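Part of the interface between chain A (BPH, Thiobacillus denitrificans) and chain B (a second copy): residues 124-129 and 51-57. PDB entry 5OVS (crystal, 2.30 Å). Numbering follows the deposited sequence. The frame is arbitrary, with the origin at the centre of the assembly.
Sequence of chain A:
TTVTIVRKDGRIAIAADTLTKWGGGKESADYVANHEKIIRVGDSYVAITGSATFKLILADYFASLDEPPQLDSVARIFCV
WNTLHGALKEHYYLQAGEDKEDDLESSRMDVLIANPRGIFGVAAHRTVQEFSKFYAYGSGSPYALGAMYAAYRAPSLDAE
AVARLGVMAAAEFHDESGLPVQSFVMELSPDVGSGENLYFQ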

ATOM      1  N   ALA A 124      -5.743 -26.479  14.824  1.00 37.40           N
ATOM      2  CA  ALA A 124      -6.663 -25.648  14.057  1.00 36.44           C
ATOM      3  C   ALA A 124      -6.814 -26.107  12.605  1.00 35.96           C
ATOM      4  O   ALA A 124      -7.875 -25.945  12.020  1.00 34.92           O
ATOM      5  CB  ALA A 124      -6.207 -24.186  14.109  1.00 35.94           C
ATOM      6  N   HIS A 125      -5.761 -26.674  12.019  1.00 36.87           N
ATOM      7  CA  HIS A 125      -5.824 -27.117  10.626  1.00 38.40           C
ATOM      8  C   HIS A 125      -6.240 -28.602  10.490  1.00 39.54           C
ATOM      9  O   HIS A 125      -6.051 -29.198   9.436  1.00 39.93           O
ATOM     10  CB  HIS A 125      -4.508 -26.794   9.905  1.00 38.26           C
ATOM     11  CG  HIS A 125      -4.222 -25.315   9.810  1.00 39.47           C
ATOM     12  ND1 HIS A 125      -3.502 -24.626  10.765  1.00 39.56           N
ATOM     13  CD2 HIS A 125      -4.583 -24.394   8.884  1.00 39.26           C
ATOM     14  CE1 HIS A 125      -3.420 -23.350  10.425  1.00 39.18           C
ATOM     15  NE2 HIS A 125      -4.068 -23.183   9.288  1.00 39.35           N
ATOM     16  N   ARG A 126      -6.851 -29.162  11.541  1.00 39.44           N
ATOM     17  CA  ARG A 126      -7.319 -30.560  11.565  1.00 40.30           C
ATOM     18  C   ARG A 126      -6.163 -31.577  11.512  1.00 40.27           C
ATOM     19  O   ARG A 126      -6.306 -32.680  10.988  1.00 38.69           O
ATOM     20  CB  ARG A 126      -8.391 -30.807  10.484  1.00 40.43           C
ATOM     21  CG  ARG A 126      -9.685 -30.061  10.801  1.00 40.89           C
ATOM     22  CD  ARG A 126     -10.688 -30.017   9.661  1.00 41.50           C
ATOM     23  NE  ARG A 126     -10.117 -29.438   8.447  1.00 43.29           N
ATOM     24  CZ  ARG A 126      -9.806 -28.152   8.274  1.00 42.94           C
ATOM     25  NH1 ARG A 126     -10.018 -27.251   9.231  1.00 42.82           N
ATOM     26  NH2 ARG A 126      -9.270 -27.764   7.120  1.00 43.23           N
ATOM     27  N   THR A 127      -5.030 -31.174  12.088  1.00 39.96           N
ATOM     28  CA  THR A 127      -3.889 -32.048  12.334  1.00 40.90           C
ATOM     29  C   THR A 127      -4.165 -32.906  13.559  1.00 40.69           C
ATOM     30  O   THR A 127      -3.834 -32.525  14.680  1.00 42.18           O
ATOM     31  CB  THR A 127      -2.627 -31.212  12.636  1.00 41.35           C
ATOM     32  OG1 THR A 127      -2.548 -30.115  11.723  1.00 43.49           O
ATOM     33  CG2 THR A 127      -1.376 -32.051  12.545  1.00 41.86           C
ATOM     34  N   VAL A 128      -4.783 -34.056  13.354  1.00 39.91           N
ATOM     35  CA  VAL A 128      -5.045 -34.971  14.449  1.00 39.19           C
ATOM     36  C   VAL A 128      -3.749 -35.686  14.865  1.00 40.37           C
ATOM     37  O   VAL A 128      -3.008 -36.195  14.025  1.00 40.94           O
ATOM     38  CB  VAL A 128      -6.106 -36.019  14.054  1.00 38.63           C
ATOM     39  CG1 VAL A 128      -6.387 -36.948  15.218  1.00 38.12           C
ATOM     40  CG2 VAL A 128      -7.380 -35.328  13.598  1.00 38.56           C
ATOM     41  N   GLN A 129      -3.477 -35.741  16.162  1.00 40.84           N
ATOM     42  CA  GLN A 129      -2.303 -36.463  16.644  1.00 41.64           C
ATOM     43  C   GLN A 129      -2.636 -37.301  17.876  1.00 41.83           C
ATOM     44  O   GLN A 129      -3.486 -36.921  18.676  1.00 41.90           O
ATOM     45  CB  GLN A 129      -1.161 -35.477  16.928  1.00 41.90           C
ATOM     46  CG  GLN A 129      -0.589 -34.857  15.656  1.00 42.21           C
ATOM     47  CD  GLN A 129       0.482 -33.800  15.904  1.00 42.58           C
ATOM     48  OE1 GLN A 129       0.364 -32.978  16.809  1.00 41.78           O
ATOM     49  NE2 GLN A 129       1.524 -33.807  15.073  1.00 42.83           N
TER
ATOM     50  N   SER B  51       1.691 -29.779   5.103  1.00 44.00           N
ATOM     51  CA  SER B  51       0.898 -29.868   6.326  1.00 44.48           C
ATOM     52  C   SER B  51       0.780 -31.310   6.807  1.00 46.25           C
ATOM     53  O   SER B  51       0.572 -32.238   6.006  1.00 45.23           O
ATOM     54  CB  SER B  51      -0.502 -29.282   6.112  1.00 44.33           C
ATOM     55  OG  SER B  51      -1.329 -29.532   7.235  1.00 45.07           O
ATOM     56  N   ALA B  52       0.907 -31.499   8.118  1.00 45.61           N
ATOM     57  CA  ALA B  52       0.853 -32.836   8.689  1.00 46.98           C
ATOM     58  C   ALA B  52      -0.548 -33.477   8.548  1.00 46.75           C
ATOM     59  O   ALA B  52      -0.697 -34.683   8.710  1.00 47.64           O
ATOM     60  CB  ALA B  52       1.300 -32.806  10.144  1.00 46.81           C
ATOM     61  N   THR B  53      -1.557 -32.662   8.237  1.00 45.79           N
ATOM     62  CA  THR B  53      -2.917 -33.136   7.991  1.00 44.83           C
ATOM     63  C   THR B  53      -3.056 -33.929   6.703  1.00 45.09           C
ATOM     64  O   THR B  53      -3.996 -34.698   6.568  1.00 46.02           O
ATOM     65  CB  THR B  53      -3.894 -31.946   7.899  1.00 44.39           C
ATOM     66  OG1 THR B  53      -3.756 -31.129   9.061  1.00 44.44           O
ATOM     67  CG2 THR B  53      -5.345 -32.408   7.793  1.00 44.87           C
ATOM     68  N   PHE B  54      -2.143 -33.738   5.750  1.00 46.01           N
ATOM     69  CA  PHE B  54      -2.328 -34.304   4.406  1.00 46.03           C
ATOM     70  C   PHE B  54      -2.286 -35.824   4.373  1.00 46.85           C
ATOM     71  O   PHE B  54      -3.028 -36.458   3.611  1.00 46.53           O
ATOM     72  CB  PHE B  54      -1.332 -33.707   3.404  1.00 46.28           C
ATOM     73  CG  PHE B  54      -1.743 -32.353   2.873  1.00 45.88           C
ATOM     74  CD1 PHE B  54      -2.924 -32.199   2.166  1.00 46.25           C
ATOM     75  CD2 PHE B  54      -0.938 -31.238   3.065  1.00 46.49           C
ATOM     76  CE1 PHE B  54      -3.304 -30.964   1.677  1.00 47.17           C
ATOM     77  CE2 PHE B  54      -1.310 -29.994   2.577  1.00 46.22           C
ATOM     78  CZ  PHE B  54      -2.495 -29.856   1.883  1.00 46.57           C
ATOM     79  N   LYS B  55      -1.437 -36.413   5.213  1.00 47.37           N
ATOM     80  CA  LYS B  55      -1.365 -37.869   5.317  1.00 47.39           C
ATOM     81  C   LYS B  55      -2.712 -38.419   5.779  1.00 46.66           C
ATOM     82  O   LYS B  55      -3.113 -39.515   5.400  1.00 45.76           O
ATOM     83  CB  LYS B  55      -0.247 -38.296   6.277  1.00 47.65           C
ATOM     84  CG  LYS B  55      -0.556 -38.061   7.747  1.00 48.20           C
ATOM     85  CD  LYS B  55       0.660 -38.276   8.625  1.00 48.33           C
ATOM     86  CE  LYS B  55       0.329 -37.967  10.075  1.00 49.77           C
ATOM     87  NZ  LYS B  55       1.312 -37.018  10.661  1.00 50.28           N
ATOM     88  N   LEU B  56      -3.400 -37.632   6.600  1.00 46.47           N
ATOM     89  CA  LEU B  56      -4.722 -37.986   7.082  1.00 45.85           C
ATOM     90  C   LEU B  56      -5.711 -37.826   5.957  1.00 45.13           C
ATOM     91  O   LEU B  56      -6.522 -38.706   5.734  1.00 45.44           O
ATOM     92  CB  LEU B  56      -5.136 -37.109   8.263  1.00 46.34           C
ATOM     93  CG  LEU B  56      -4.177 -37.096   9.449  1.00 47.60           C
ATOM     94  CD1 LEU B  56      -4.571 -36.009  10.434  1.00 48.56           C
ATOM     95  CD2 LEU B  56      -4.147 -38.461  10.124  1.00 48.48           C
ATOM     96  N   ILE B  57      -5.645 -36.711   5.236  1.00 44.12           N
ATOM     97  CA  ILE B  57      -6.547 -36.527   4.100  1.00 44.57           C
ATOM     98  C   ILE B  57      -6.366 -37.620   3.047  1.00 43.60           C
ATOM     99  O   ILE B  57      -7.348 -38.200   2.591  1.00 43.73           O
ATOM    100  CB  ILE B  57      -6.378 -35.147   3.439  1.00 45.05           C
ATOM    101  CG1 ILE B  57      -6.939 -34.052   4.353  1.00 46.16           C
ATOM    102  CG2 ILE B  57      -7.095 -35.099   2.097  1.00 45.36           C
ATOM    103  CD1 ILE B  57      -6.406 -32.664   4.051  1.00 46.19           C
TER

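Chain A brings a loop to this contact, and chain B brings a turn that runs into a helix. From Ala A124 to Thr A127 the chain has no regular structure, and Arg A126 adopts a left-handed conformation, phi 66° and psi 31°, before the backbone extends into the strand at Val A128. On the other side, Ser B51 to Phe B54 form a type I beta turn, closed by the bond from Phe B54 N to Ser B51 O at 3.1 Å. The turn leads into a helix, with Ile B57 N donating to Thr B53 O at 2.9 Å. The closest CA atoms across the contact are those of Thr A127 and Thr B53, 4.6 Å apart, and at this spacing the two hydroxyls can meet directly.

Thr B53 is the hub, and it has the largest area covered of any residue here. Its OG1 receives a hydrogen bond from Thr A127 OG1 at 3.1 Å and lies 3.0 Å from His A125 O, to which it can donate. It can also reach Ser B51 OG, at 3.4 Å from Thr B53 OG1, in a weak bond within its own chain; which of these two acceptors takes the single proton is left open. A hydroxyl fits this position because it can donate and accept at once, and in the m rotamer threonine sets it against the loop while its methyl group meets a different part of the same backbone: Thr B53 CG2 is 3.3 Å from Arg A126 O.

Ser B51 supports Thr B53 from within its own chain. Its OG accepts from Thr B53 N at 3.3 Å, a capping bond ahead of the helix, in the turn that leads into it, so the short serine side chain steadies the turn that presents Thr B53. Thr A127 divides its work much as its partner does. While its hydroxyl bonds to Thr B53, its methyl group packs on Ala B52, with Thr A127 CG2 and Ala B52 CB 3.7 Å apart. Alanine, pointing toward the loop, gives this methyl a small apolar surface at close range.

Further along chain B, Leu B56 adds a second apolar patch. It points toward chain A, and its CD1 lies 3.5 Å from Val A128 N and 3.9 Å from Val A128 CB. Leucine has the reach to cross from the helix to the start of the strand, where the compact, branched valine offers an apolar flank.

The neighbouring side chains contribute less. His A125 serves mainly through its carbonyl; its CA-to-CB bond points toward chain B, but the end of the side chain leads away, and NE2 is bonded elsewhere in the structure. The guanidinium of Arg A126 is likewise engaged elsewhere. The rule to read from these 283 Å² of buried surface is economical: a capped turn holds one threonine against a loop, hydroxyls meet backbone and each other, and small methyls and one leucine fill the space beside them.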